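Local structure of protection of telomeres protein 1 (Schizosaccharomyces pombe, 7CUI) at residues A[20-25]-A[132-137]; A[27-32]-A[165-170]; A[47-52]-A[184-189]; A[113-116]-A[122-125]; A[144-147]-A[151-154]. The protein binds single-stranded telomeric DNA, protecting the 3' overhang and regulating telomerase and telomere length, and is represented here by its C-terminal part. All coordinates share one frame; numbering follows the deposited sequence.

Interaction 1: residues A[20-25]-A[132-137]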
# COMPACT_ATOMS: atom_id res chain seq x y z
N ALA A 20 10.70 11.04 -10.20
CA ALA A 20 12.06 10.71 -9.83
C ALA A 20 12.09 10.23 -8.37
O ALA A 20 13.09 9.65 -7.94
CB ALA A 20 12.95 11.91 -10.06
N HIS A 21 10.99 10.45 -7.64
CA HIS A 21 10.96 10.25 -6.19
C HIS A 21 10.64 8.81 -5.81
O HIS A 21 10.60 8.50 -4.62
CB HIS A 21 10.01 11.24 -5.50
CG HIS A 21 10.50 12.65 -5.49
ND1 HIS A 21 9.77 13.68 -6.06
CD2 HIS A 21 11.61 13.21 -4.97
CE1 HIS A 21 10.42 14.82 -5.90
NE2 HIS A 21 11.55 14.55 -5.24
N VAL A 22 10.39 7.94 -6.79
CA VAL A 22 10.14 6.54 -6.50
C VAL A 22 11.02 5.67 -7.39
O VAL A 22 10.92 5.73 -8.61
CB VAL A 22 8.64 6.18 -6.63
CG1 VAL A 22 8.40 4.69 -6.47
CG2 VAL A 22 7.78 6.97 -5.65
N ILE A 23 11.89 4.88 -6.75
CA ILE A 23 12.77 3.93 -7.40
C ILE A 23 12.25 2.52 -7.14
O ILE A 23 11.67 2.24 -6.09
CB ILE A 23 14.22 4.11 -6.89
CG1 ILE A 23 14.90 5.30 -7.57
CG2 ILE A 23 15.03 2.84 -7.04
CD1 ILE A 23 16.28 5.61 -7.03
N ASN A 24 12.46 1.62 -8.11
CA ASN A 24 12.09 0.22 -7.98
C ASN A 24 13.35 -0.64 -7.92
O ASN A 24 14.41 -0.22 -8.37
CB ASN A 24 11.14 -0.20 -9.10
CG ASN A 24 9.81 0.52 -9.04
OD1 ASN A 24 8.88 0.05 -8.38
ND2 ASN A 24 9.70 1.65 -9.72
N GLU A 25 13.20 -1.85 -7.37
CA GLU A 25 14.28 -2.82 -7.28
C GLU A 25 14.49 -3.45 -8.65
O GLU A 25 13.53 -3.55 -9.42
CB GLU A 25 13.90 -3.91 -6.27
CG GLU A 25 14.99 -4.21 -5.26
CD GLU A 25 15.43 -3.03 -4.40
OE1 GLU A 25 14.58 -2.15 -4.12
OE2 GLU A 25 16.62 -2.99 -4.02
N PHE A 132 4.26 12.38 1.13
CA PHE A 132 3.87 13.45 0.23
C PHE A 132 4.42 13.17 -1.17
O PHE A 132 3.79 13.52 -2.17
CB PHE A 132 4.32 14.81 0.78
CG PHE A 132 3.69 15.99 0.09
CD1 PHE A 132 2.48 16.50 0.53
CD2 PHE A 132 4.31 16.60 -1.01
CE1 PHE A 132 1.90 17.60 -0.10
CE2 PHE A 132 3.72 17.69 -1.64
CZ PHE A 132 2.51 18.18 -1.19
N LEU A 133 5.58 12.50 -1.23
CA LEU A 133 6.29 12.26 -2.48
C LEU A 133 5.59 11.20 -3.33
O LEU A 133 5.90 11.07 -4.52
CB LEU A 133 7.75 11.90 -2.19
CG LEU A 133 8.55 12.93 -1.37
CD1 LEU A 133 9.94 12.41 -1.02
CD2 LEU A 133 8.64 14.27 -2.10
N ILE A 134 4.64 10.45 -2.75
CA ILE A 134 3.93 9.42 -3.51
C ILE A 134 2.46 9.77 -3.73
O ILE A 134 1.86 9.26 -4.67
CB ILE A 134 4.08 8.00 -2.92
CG1 ILE A 134 3.47 7.88 -1.51
CG2 ILE A 134 5.52 7.53 -2.95
CD1 ILE A 134 3.22 6.46 -1.07
N TRP A 135 1.87 10.62 -2.87
CA TRP A 135 0.45 10.91 -3.02
C TRP A 135 0.13 12.41 -3.00
O TRP A 135 -1.04 12.79 -2.91
CB TRP A 135 -0.40 10.12 -2.01
CG TRP A 135 -0.19 10.47 -0.56
CD1 TRP A 135 0.16 11.68 -0.03
CD2 TRP A 135 -0.35 9.58 0.56
NE1 TRP A 135 0.23 11.60 1.33
CE2 TRP A 135 -0.07 10.32 1.73
CE3 TRP A 135 -0.70 8.23 0.69
CZ2 TRP A 135 -0.12 9.76 3.00
CZ3 TRP A 135 -0.74 7.67 1.95
CH2 TRP A 135 -0.47 8.42 3.09
N GLY A 136 1.16 13.27 -3.07
CA GLY A 136 0.95 14.71 -3.13
C GLY A 136 -0.00 15.21 -2.05
O GLY A 136 0.18 14.91 -0.86
N ASN A 137 -1.04 15.95 -2.48
CA ASN A 137 -1.95 16.61 -1.56
C ASN A 137 -3.14 15.73 -1.18
O ASN A 137 -4.12 16.23 -0.63
CB ASN A 137 -2.45 17.96 -2.08
CG ASN A 137 -1.34 18.94 -2.36
OD1 ASN A 137 -0.87 19.04 -3.50
ND2 ASN A 137 -0.88 19.63 -1.34
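Val22, which opens strand 22-24, and His21 just before it pack against Ile134 and Leu133 near the C-terminal end of helix 121-135, the helix that closes one end of the OB-fold barrel in this C-terminal domain. The tight part lies inward. Val22 CG2 meets Ile134 CG2 at 3.6 Å, methyl against methyl, with the two side chains crossing at about a right angle. In Ile134 the longer branch CG1 sits between the backbone N and the carbonyl carbon (chi1 63°), which turns that branch away from the strand and presents CG2 to the valine. Both residues are buried: Ile198 and Leu84 also touch Ile134, and Thr196 and Phe164 touch Val22, so the pair is enclosed between the N-terminal strand, the helix and the barrel wall. The outer part is looser and partly open to solvent. There His21 CB approaches Leu133 CB at 4.1 Å, and one face of the imidazole is turned to a leucine methyl. The two segments meet through apolar and CH-pi contacts. Just beyond them Gly136, with positive phi, leaves the helical conformation while Gly136 N bonds Phe132 O at 2.8 Å. Leu133 CD2 makes the CH-pi contact on the solvent side, standing 4.1 Å from the centroid of the His21 ring and only 4° off the ring normal.

Interaction 2: residues A[27-32]-A[165-170]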
# COMPACT_ATOMS: atom_id res chain seq x y z
N ALA A 27 14.30 -5.95 -11.42
CA ALA A 27 13.41 -7.08 -11.61
C ALA A 27 13.06 -7.25 -13.09
O ALA A 27 13.06 -6.28 -13.85
CB ALA A 27 12.17 -6.92 -10.77
N SER A 28 12.73 -8.49 -13.47
CA SER A 28 12.46 -8.88 -14.84
C SER A 28 10.96 -8.91 -15.14
O SER A 28 10.56 -9.33 -16.23
CB SER A 28 13.11 -10.21 -15.16
OG SER A 28 14.49 -10.19 -14.82
N LEU A 29 10.13 -8.49 -14.17
CA LEU A 29 8.69 -8.44 -14.36
C LEU A 29 8.35 -7.34 -15.36
O LEU A 29 8.98 -6.29 -15.36
CB LEU A 29 7.98 -8.16 -13.03
CG LEU A 29 8.52 -8.86 -11.79
CD1 LEU A 29 7.82 -8.34 -10.54
CD2 LEU A 29 8.37 -10.37 -11.90
N LYS A 30 7.33 -7.59 -16.20
CA LYS A 30 6.90 -6.61 -17.19
C LYS A 30 5.57 -5.99 -16.79
O LYS A 30 4.85 -6.51 -15.94
CB LYS A 30 6.87 -7.23 -18.59
CG LYS A 30 7.97 -6.74 -19.52
CD LYS A 30 7.81 -7.19 -20.96
CE LYS A 30 8.47 -8.52 -21.26
NZ LYS A 30 9.95 -8.43 -21.25
N LEU A 31 5.25 -4.86 -17.44
CA LEU A 31 4.14 -3.99 -17.08
C LEU A 31 2.82 -4.57 -17.59
O LEU A 31 2.66 -4.79 -18.79
CB LEU A 31 4.42 -2.60 -17.67
CG LEU A 31 3.36 -1.53 -17.44
CD1 LEU A 31 3.17 -1.26 -15.96
CD2 LEU A 31 3.74 -0.24 -18.16
N THR A 32 1.88 -4.81 -16.65
CA THR A 32 0.51 -5.19 -16.96
C THR A 32 -0.45 -4.18 -16.33
O THR A 32 -0.02 -3.12 -15.89
CB THR A 32 0.20 -6.64 -16.56
OG1 THR A 32 0.32 -6.76 -15.14
CG2 THR A 32 1.06 -7.67 -17.26
N ASP A 165 5.96 3.32 -10.74
CA ASP A 165 5.88 1.88 -10.93
C ASP A 165 5.85 1.22 -9.56
O ASP A 165 6.52 1.68 -8.64
CB ASP A 165 7.00 1.36 -11.83
CG ASP A 165 6.85 1.74 -13.29
OD1 ASP A 165 5.70 1.92 -13.73
OD2 ASP A 165 7.89 1.85 -13.98
N ILE A 166 5.06 0.15 -9.44
CA ILE A 166 4.87 -0.57 -8.19
C ILE A 166 4.92 -2.07 -8.48
O ILE A 166 4.37 -2.51 -9.48
CB ILE A 166 3.54 -0.15 -7.53
CG1 ILE A 166 3.35 -0.72 -6.12
CG2 ILE A 166 2.35 -0.49 -8.41
CD1 ILE A 166 4.44 -0.32 -5.15
N TYR A 167 5.59 -2.83 -7.61
CA TYR A 167 5.53 -4.28 -7.67
C TYR A 167 4.56 -4.77 -6.60
O TYR A 167 4.59 -4.29 -5.47
CB TYR A 167 6.88 -4.93 -7.37
CG TYR A 167 8.04 -4.52 -8.24
CD1 TYR A 167 7.85 -4.01 -9.52
CD2 TYR A 167 9.34 -4.69 -7.80
CE1 TYR A 167 8.93 -3.65 -10.32
CE2 TYR A 167 10.43 -4.34 -8.59
CZ TYR A 167 10.22 -3.82 -9.85
OH TYR A 167 11.29 -3.47 -10.63
N VAL A 168 3.71 -5.74 -6.96
CA VAL A 168 2.79 -6.34 -6.01
C VAL A 168 2.95 -7.85 -6.04
O VAL A 168 3.15 -8.43 -7.10
CB VAL A 168 1.33 -5.92 -6.24
CG1 VAL A 168 1.15 -4.41 -6.17
CG2 VAL A 168 0.75 -6.48 -7.54
N LYS A 169 2.88 -8.47 -4.86
CA LYS A 169 2.80 -9.91 -4.75
C LYS A 169 1.38 -10.30 -4.35
O LYS A 169 0.86 -9.83 -3.34
CB LYS A 169 3.89 -10.48 -3.83
CG LYS A 169 4.05 -9.81 -2.47
CD LYS A 169 5.34 -10.21 -1.79
CE LYS A 169 5.69 -9.30 -0.63
NZ LYS A 169 7.01 -9.64 -0.04
N GLU A 170 0.76 -11.15 -5.18
CA GLU A 170 -0.60 -11.62 -5.00
C GLU A 170 -0.56 -12.93 -4.23
O GLU A 170 0.28 -13.78 -4.52
CB GLU A 170 -1.23 -11.83 -6.38
CG GLU A 170 -2.73 -12.08 -6.37
CD GLU A 170 -3.34 -12.07 -7.76
OE1 GLU A 170 -2.57 -12.12 -8.74
OE2 GLU A 170 -4.57 -12.00 -7.86
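Ala27 opens the contact by directing its methyl group at the phenol end of Tyr167: CB lies 3.6 Å from Tyr167 OH and 3.8 Å from Tyr167 CZ, approaching the ring obliquely. Past Ser28, whose CB points away, Leu29 comes back toward the strand and lays its CD1 methyl over one face of the tyrosine ring, 4.4 Å from Tyr167 CD1, a rather loose apolar contact. Further on, Thr32 bonds Arg52 of the neighbouring strand 49-73 through its backbone. The tyrosine is what bridges the distance, since the CA atoms of Leu29 and Tyr167 are 8.5 Å apart. Its CG lies beside the backbone N and opposite the carbonyl carbon (chi1 -57°), which extends the ring out from strand 163-171 along the loop. The hydroxyl is fixed by a hydrogen bond to the carbonyl O of Glu25, just before the loop, and this holds the ring's far end where Ala27 can meet it. An N-terminal extension is thus strapped across the outside of strand 163-171, which pairs with strands 49-73 and 190-198 in the closed five-stranded barrel of an OB fold.

Interaction 3: residues A[47-52]-A[184-189]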
# COMPACT_ATOMS: atom_id res chain seq x y z
N LYS A 47 -2.90 -19.36 -7.86
CA LYS A 47 -1.62 -19.55 -7.19
C LYS A 47 -1.02 -18.17 -6.94
O LYS A 47 -1.58 -17.17 -7.39
CB LYS A 47 -0.70 -20.41 -8.07
CG LYS A 47 -0.13 -19.72 -9.30
CD LYS A 47 1.27 -20.18 -9.66
CE LYS A 47 1.88 -19.39 -10.80
NZ LYS A 47 3.28 -19.79 -11.06
N PRO A 48 0.13 -18.03 -6.23
CA PRO A 48 0.75 -16.72 -6.03
C PRO A 48 1.34 -16.16 -7.32
O PRO A 48 1.98 -16.88 -8.08
CB PRO A 48 1.83 -16.97 -4.97
CG PRO A 48 2.16 -18.44 -5.12
CD PRO A 48 0.88 -19.11 -5.56
N ARG A 49 1.09 -14.86 -7.55
CA ARG A 49 1.53 -14.16 -8.75
C ARG A 49 2.35 -12.93 -8.34
O ARG A 49 2.32 -12.51 -7.19
CB ARG A 49 0.32 -13.75 -9.60
CG ARG A 49 -0.48 -14.92 -10.17
CD ARG A 49 -1.41 -14.51 -11.30
NE ARG A 49 -2.64 -13.85 -10.86
CZ ARG A 49 -3.47 -13.17 -11.65
NH1 ARG A 49 -3.21 -13.04 -12.94
NH2 ARG A 49 -4.56 -12.62 -11.14
N LYS A 50 3.06 -12.36 -9.31
CA LYS A 50 3.97 -11.25 -9.08
C LYS A 50 3.86 -10.30 -10.27
O LYS A 50 4.28 -10.64 -11.37
CB LYS A 50 5.39 -11.81 -8.96
CG LYS A 50 6.27 -11.28 -7.83
CD LYS A 50 7.38 -12.26 -7.48
CE LYS A 50 8.20 -11.89 -6.25
NZ LYS A 50 9.52 -11.34 -6.61
N HIS A 51 3.27 -9.11 -10.06
CA HIS A 51 2.94 -8.19 -11.14
C HIS A 51 3.67 -6.86 -10.99
O HIS A 51 4.20 -6.55 -9.92
CB HIS A 51 1.43 -7.91 -11.23
CG HIS A 51 0.55 -9.10 -11.06
ND1 HIS A 51 0.21 -9.94 -12.10
CD2 HIS A 51 -0.10 -9.57 -9.97
CE1 HIS A 51 -0.59 -10.88 -11.67
NE2 HIS A 51 -0.80 -10.68 -10.36
N ARG A 52 3.64 -6.06 -12.06
CA ARG A 52 4.24 -4.74 -12.11
C ARG A 52 3.21 -3.77 -12.69
O ARG A 52 2.59 -4.07 -13.70
CB ARG A 52 5.46 -4.76 -13.03
CG ARG A 52 6.35 -3.53 -12.93
CD ARG A 52 7.61 -3.76 -13.74
NE ARG A 52 7.73 -2.83 -14.85
CZ ARG A 52 8.52 -1.77 -14.84
NH1 ARG A 52 9.27 -1.50 -13.79
NH2 ARG A 52 8.56 -0.97 -15.90
N LEU A 184 -13.30 -20.86 -1.53
CA LEU A 184 -12.19 -19.94 -1.72
C LEU A 184 -12.40 -19.18 -3.03
O LEU A 184 -12.33 -19.76 -4.12
CB LEU A 184 -10.86 -20.71 -1.74
CG LEU A 184 -10.34 -21.24 -0.40
CD1 LEU A 184 -9.16 -22.18 -0.60
CD2 LEU A 184 -9.97 -20.09 0.54
N THR A 185 -12.65 -17.87 -2.92
CA THR A 185 -13.01 -17.03 -4.05
C THR A 185 -11.94 -15.96 -4.28
O THR A 185 -10.88 -15.99 -3.65
CB THR A 185 -14.40 -16.41 -3.85
OG1 THR A 185 -14.34 -15.40 -2.84
CG2 THR A 185 -15.46 -17.43 -3.47
N PHE A 186 -12.23 -15.01 -5.17
CA PHE A 186 -11.28 -13.96 -5.50
C PHE A 186 -11.26 -12.88 -4.42
O PHE A 186 -10.28 -12.16 -4.28
CB PHE A 186 -11.62 -13.34 -6.86
CG PHE A 186 -10.41 -12.86 -7.62
CD1 PHE A 186 -9.54 -13.76 -8.21
CD2 PHE A 186 -10.15 -11.50 -7.76
CE1 PHE A 186 -8.43 -13.33 -8.92
CE2 PHE A 186 -9.04 -11.07 -8.47
CZ PHE A 186 -8.18 -11.98 -9.05
N LEU A 187 -12.38 -12.77 -3.69
CA LEU A 187 -12.50 -11.87 -2.55
C LEU A 187 -11.45 -12.22 -1.49
O LEU A 187 -11.25 -11.46 -0.55
CB LEU A 187 -13.91 -12.00 -1.96
CG LEU A 187 -15.00 -11.11 -2.57
CD1 LEU A 187 -16.29 -11.24 -1.77
CD2 LEU A 187 -14.56 -9.66 -2.64
N GLN A 188 -10.81 -13.38 -1.66
CA GLN A 188 -9.93 -13.92 -0.64
C GLN A 188 -8.47 -13.62 -0.97
O GLN A 188 -7.58 -13.91 -0.18
CB GLN A 188 -10.16 -15.43 -0.45
CG GLN A 188 -11.28 -15.76 0.53
CD GLN A 188 -12.65 -15.72 -0.11
OE1 GLN A 188 -12.79 -15.81 -1.33
NE2 GLN A 188 -13.67 -15.60 0.71
N LYS A 189 -8.23 -13.02 -2.14
CA LYS A 189 -6.88 -12.63 -2.53
C LYS A 189 -6.54 -11.28 -1.90
O LYS A 189 -7.40 -10.43 -1.74
CB LYS A 189 -6.73 -12.62 -4.05
CG LYS A 189 -6.69 -13.99 -4.71
CD LYS A 189 -6.47 -13.93 -6.21
CE LYS A 189 -5.97 -15.23 -6.81
NZ LYS A 189 -4.54 -15.47 -6.52
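The guanidinium of Arg49 and the ring of Phe186 meet edge to edge, Arg49 NH2 lying 4.2 Å from Phe186 CZ and close to the plane of each group. One guanidinium face is occupied by His51 CE1, 3.4 Å above it and offset toward the rim, while Arg49 NE lies at the edge of the imidazole in the ring plane. Glu170 of strand 163-171 fixes both groups: its OE1 takes a salt bridge from Arg49 NE and a hydrogen bond from His51 NE2, and Arg49 NH2 also bonds Ile37 O. The second meeting point is polar but slack. Lys189 NZ stands 3.5 Å from Lys47 O, with the lysine chain bent at its last torsion (chi4 -75°), and forms a weak, long ion pair with Glu170 OE2. That buried carboxylate probably offsets the nearness of the two positive groups, Arg49 NE and Lys189 NZ being 5.0 Å apart. Lys47 NZ itself points to a partner beyond both segments, an acidic side chain of another protein's chain. The contact joins the start of strand 49-73 to the loop that leads into strand 190-198, at one end of the closed OB-fold barrel, where strand 163-171 pairs with both strands.

Interaction 4: residues A[113-116]-A[122-125]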
# COMPACT_ATOMS: atom_id res chain seq x y z
N GLN A 113 10.59 5.06 12.05
CA GLN A 113 10.52 3.68 12.50
C GLN A 113 9.14 3.40 13.06
O GLN A 113 8.47 4.31 13.56
CB GLN A 113 11.58 3.43 13.57
CG GLN A 113 13.01 3.57 13.09
CD GLN A 113 13.34 2.61 11.97
OE1 GLN A 113 12.95 1.44 11.97
NE2 GLN A 113 14.07 3.10 10.98
N PRO A 114 8.65 2.14 13.00
CA PRO A 114 7.36 1.80 13.61
C PRO A 114 7.42 1.99 15.12
O PRO A 114 8.37 1.58 15.78
CB PRO A 114 7.16 0.32 13.25
CG PRO A 114 8.55 -0.19 12.96
CD PRO A 114 9.29 0.99 12.36
N CYS A 115 6.38 2.64 15.65
CA CYS A 115 6.19 2.88 17.07
C CYS A 115 4.77 3.39 17.25
O CYS A 115 4.00 3.44 16.29
CB CYS A 115 7.20 3.91 17.56
SG CYS A 115 7.14 5.46 16.63
N ASN A 116 4.41 3.76 18.48
CA ASN A 116 3.16 4.46 18.72
C ASN A 116 3.30 5.87 18.15
O ASN A 116 4.02 6.70 18.70
CB ASN A 116 2.82 4.45 20.21
CG ASN A 116 1.38 4.82 20.48
OD1 ASN A 116 0.62 4.03 21.04
ND2 ASN A 116 0.99 6.02 20.07
N GLN A 122 6.58 14.48 15.92
CA GLN A 122 7.62 14.90 14.99
C GLN A 122 7.82 13.85 13.90
O GLN A 122 7.91 14.18 12.72
CB GLN A 122 8.94 15.23 15.70
CG GLN A 122 8.94 16.58 16.40
CD GLN A 122 8.18 17.64 15.65
OE1 GLN A 122 8.54 18.03 14.54
NE2 GLN A 122 7.09 18.10 16.24
N MSE A 123 7.86 12.58 14.32
CA MSE A 123 8.03 11.48 13.39
C MSE A 123 6.81 11.33 12.49
O MSE A 123 6.95 10.96 11.32
CB MSE A 123 8.29 10.18 14.12
CG MSE A 123 8.97 9.18 13.22
SE MSE A 123 9.03 7.47 14.13
CE MSE A 123 10.62 7.51 15.28
N THR A 124 5.61 11.59 13.03
CA THR A 124 4.40 11.58 12.23
C THR A 124 4.51 12.62 11.12
O THR A 124 4.21 12.30 9.97
CB THR A 124 3.14 11.75 13.10
OG1 THR A 124 3.05 10.67 14.04
CG2 THR A 124 1.86 11.83 12.28
N LEU A 125 4.97 13.84 11.45
CA LEU A 125 5.19 14.90 10.48
C LEU A 125 6.20 14.46 9.42
O LEU A 125 6.04 14.76 8.24
CB LEU A 125 5.64 16.19 11.20
CG LEU A 125 4.61 17.31 11.36
CD1 LEU A 125 3.17 16.80 11.24
CD2 LEU A 125 4.80 18.03 12.69
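In Met123, modelled as selenomethionine, CG runs opposite the backbone N (chi1 -158°) and the next torsion is also extended, which carries the selenium out from the helix to Gln113 and Cys115. The chain then bends at its last torsion, with the selenium, rather than CE, nearest to Gln113. Cys115 answers with SG placed between its own backbone N and carbonyl carbon (chi1 55°), on the side that faces the helix. The selenium is the centre of the contact. Met123 SE lies 3.3 Å from Gln113 O. Its second neighbour across the contact is the thiol, Cys115 SG standing 3.7 Å from Met123 SE. The loop backbone and the thiol thus pack against one long side chain, by apolar and van der Waals contact. The gap that this side chain spans is wide, with the CA atoms of Gln113 and Met123 8.2 Å apart. Gln113 contributes its backbone; its amide leads off elsewhere, NE2 bonding Ser110 O. Close by, Asn116 O accepts a hydrogen bond from His120 ND1, which ties the loop to the start of the helix, and within that start Thr124 OG1 bonds His120 O. All this lies near the surface. A loop folds back on the opening turn of the helix it leads into, within the long helical insertion between strands 93-99 and 163-171, the place where an OB fold carries its helix.

Interaction 5: residues A[144-147]-A[151-154]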
# COMPACT_ATOMS: atom_id res chain seq x y z
N HIS A 144 -9.23 17.11 4.90
CA HIS A 144 -10.09 18.26 4.66
C HIS A 144 -11.54 17.81 4.61
O HIS A 144 -12.41 18.45 5.19
CB HIS A 144 -9.66 19.01 3.39
CG HIS A 144 -10.68 20.01 2.95
ND1 HIS A 144 -10.75 21.28 3.48
CD2 HIS A 144 -11.70 19.90 2.07
CE1 HIS A 144 -11.76 21.93 2.93
NE2 HIS A 144 -12.36 21.11 2.06
N HIS A 145 -11.80 16.70 3.91
CA HIS A 145 -13.17 16.24 3.71
C HIS A 145 -13.74 15.66 5.00
O HIS A 145 -14.91 15.88 5.32
CB HIS A 145 -13.27 15.28 2.52
CG HIS A 145 -13.13 15.97 1.20
ND1 HIS A 145 -14.04 16.92 0.76
CD2 HIS A 145 -12.21 15.85 0.22
CE1 HIS A 145 -13.68 17.35 -0.43
NE2 HIS A 145 -12.56 16.71 -0.79
N ILE A 146 -12.91 14.92 5.73
CA ILE A 146 -13.34 14.32 6.99
C ILE A 146 -13.82 15.42 7.94
O ILE A 146 -14.88 15.28 8.55
CB ILE A 146 -12.24 13.41 7.58
CG1 ILE A 146 -12.04 12.17 6.70
CG2 ILE A 146 -12.56 13.05 9.03
CD1 ILE A 146 -10.75 11.42 6.94
N SER A 147 -13.08 16.53 8.02
CA SER A 147 -13.42 17.63 8.92
C SER A 147 -14.69 18.36 8.47
O SER A 147 -15.37 18.97 9.30
CB SER A 147 -12.27 18.58 9.08
OG SER A 147 -11.25 18.02 9.90
N SER A 151 -17.20 12.61 2.21
CA SER A 151 -16.54 11.34 1.96
C SER A 151 -15.08 11.57 1.58
O SER A 151 -14.78 12.42 0.75
CB SER A 151 -17.26 10.55 0.91
OG SER A 151 -16.62 9.30 0.73
N PRO A 152 -14.13 10.84 2.21
CA PRO A 152 -12.73 10.84 1.77
C PRO A 152 -12.46 10.52 0.29
O PRO A 152 -11.39 10.84 -0.21
CB PRO A 152 -12.09 9.78 2.67
CG PRO A 152 -12.93 9.82 3.93
CD PRO A 152 -14.34 10.05 3.43
N THR A 153 -13.42 9.89 -0.40
CA THR A 153 -13.21 9.46 -1.78
C THR A 153 -13.29 10.65 -2.73
O THR A 153 -12.88 10.57 -3.89
CB THR A 153 -14.15 8.31 -2.18
OG1 THR A 153 -15.47 8.66 -1.74
CG2 THR A 153 -13.75 6.99 -1.57
N LEU A 154 -13.82 11.76 -2.23
CA LEU A 154 -13.92 13.00 -2.98
C LEU A 154 -12.52 13.56 -3.23
O LEU A 154 -12.30 14.27 -4.22
CB LEU A 154 -14.79 13.98 -2.18
CG LEU A 154 -16.01 14.55 -2.90
CD1 LEU A 154 -16.95 13.44 -3.36
CD2 LEU A 154 -16.75 15.53 -2.00
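Ser151, whose carbonyl O rests 3.7 Å from His145 CB, also makes the shortest polar bond here, from its OG to Thr153 OG1 at 2.8 Å; either hydroxyl could be the donor. The same carbonyl O accepts Leu154 N at 3.2 Å, which curls residues 151-154 into a turn against one face of the histidine. Leu154 CB lies over the centre of the His145 ring, 3.9 Å from its centroid and 13° off the normal, a CH-pi contact, with CD2 following at 3.9 Å from His145 CE1. His144 CD2 lies on the opposite face, offset toward the rim. The chain after helix 138-148 folds against that helix before entering the short helix 155-158, inside the helical insertion between strands 93-99 and 163-171 of the OB fold. Both ring nitrogens are held from outside the segments, ND1 by Glu150 OE2 and NE2 by Asp158 OD2, which fixes the ring's rotation and would probably favour a protonated, positively charged imidazole. A sulfate, probably from the crystallisation liquor, sits about 5 Å from this side chain. On the more exposed flank Ile146 crosses Pro152 at about a right angle, CG1 reaching the proline CG at 3.7 Å and CD1 reaching that same CG at 4.0 Å.

From the N terminus, segments 20-25, 27-32 and 47-52 open interactions 1, 2 and 3 in turn, and these close in the same order at 132-137, 165-170 and 184-189, so the three loops cross one another. Interaction 4 is a short loop nested inside all three; interaction 5 opens after interaction 1 has closed and nests inside interactions 2 and 3. Interactions 1 to 3 bind the N-terminal strand, the following loop and the start of strand 49-73 to helix 121-135, strand 163-171 and the loop before strand 190-198 respectively. They touch through Glu25 and Tyr167, then through Glu170 and Arg49. Interactions 4 and 5 fold the helical insertion locally, their centres 24 Å apart.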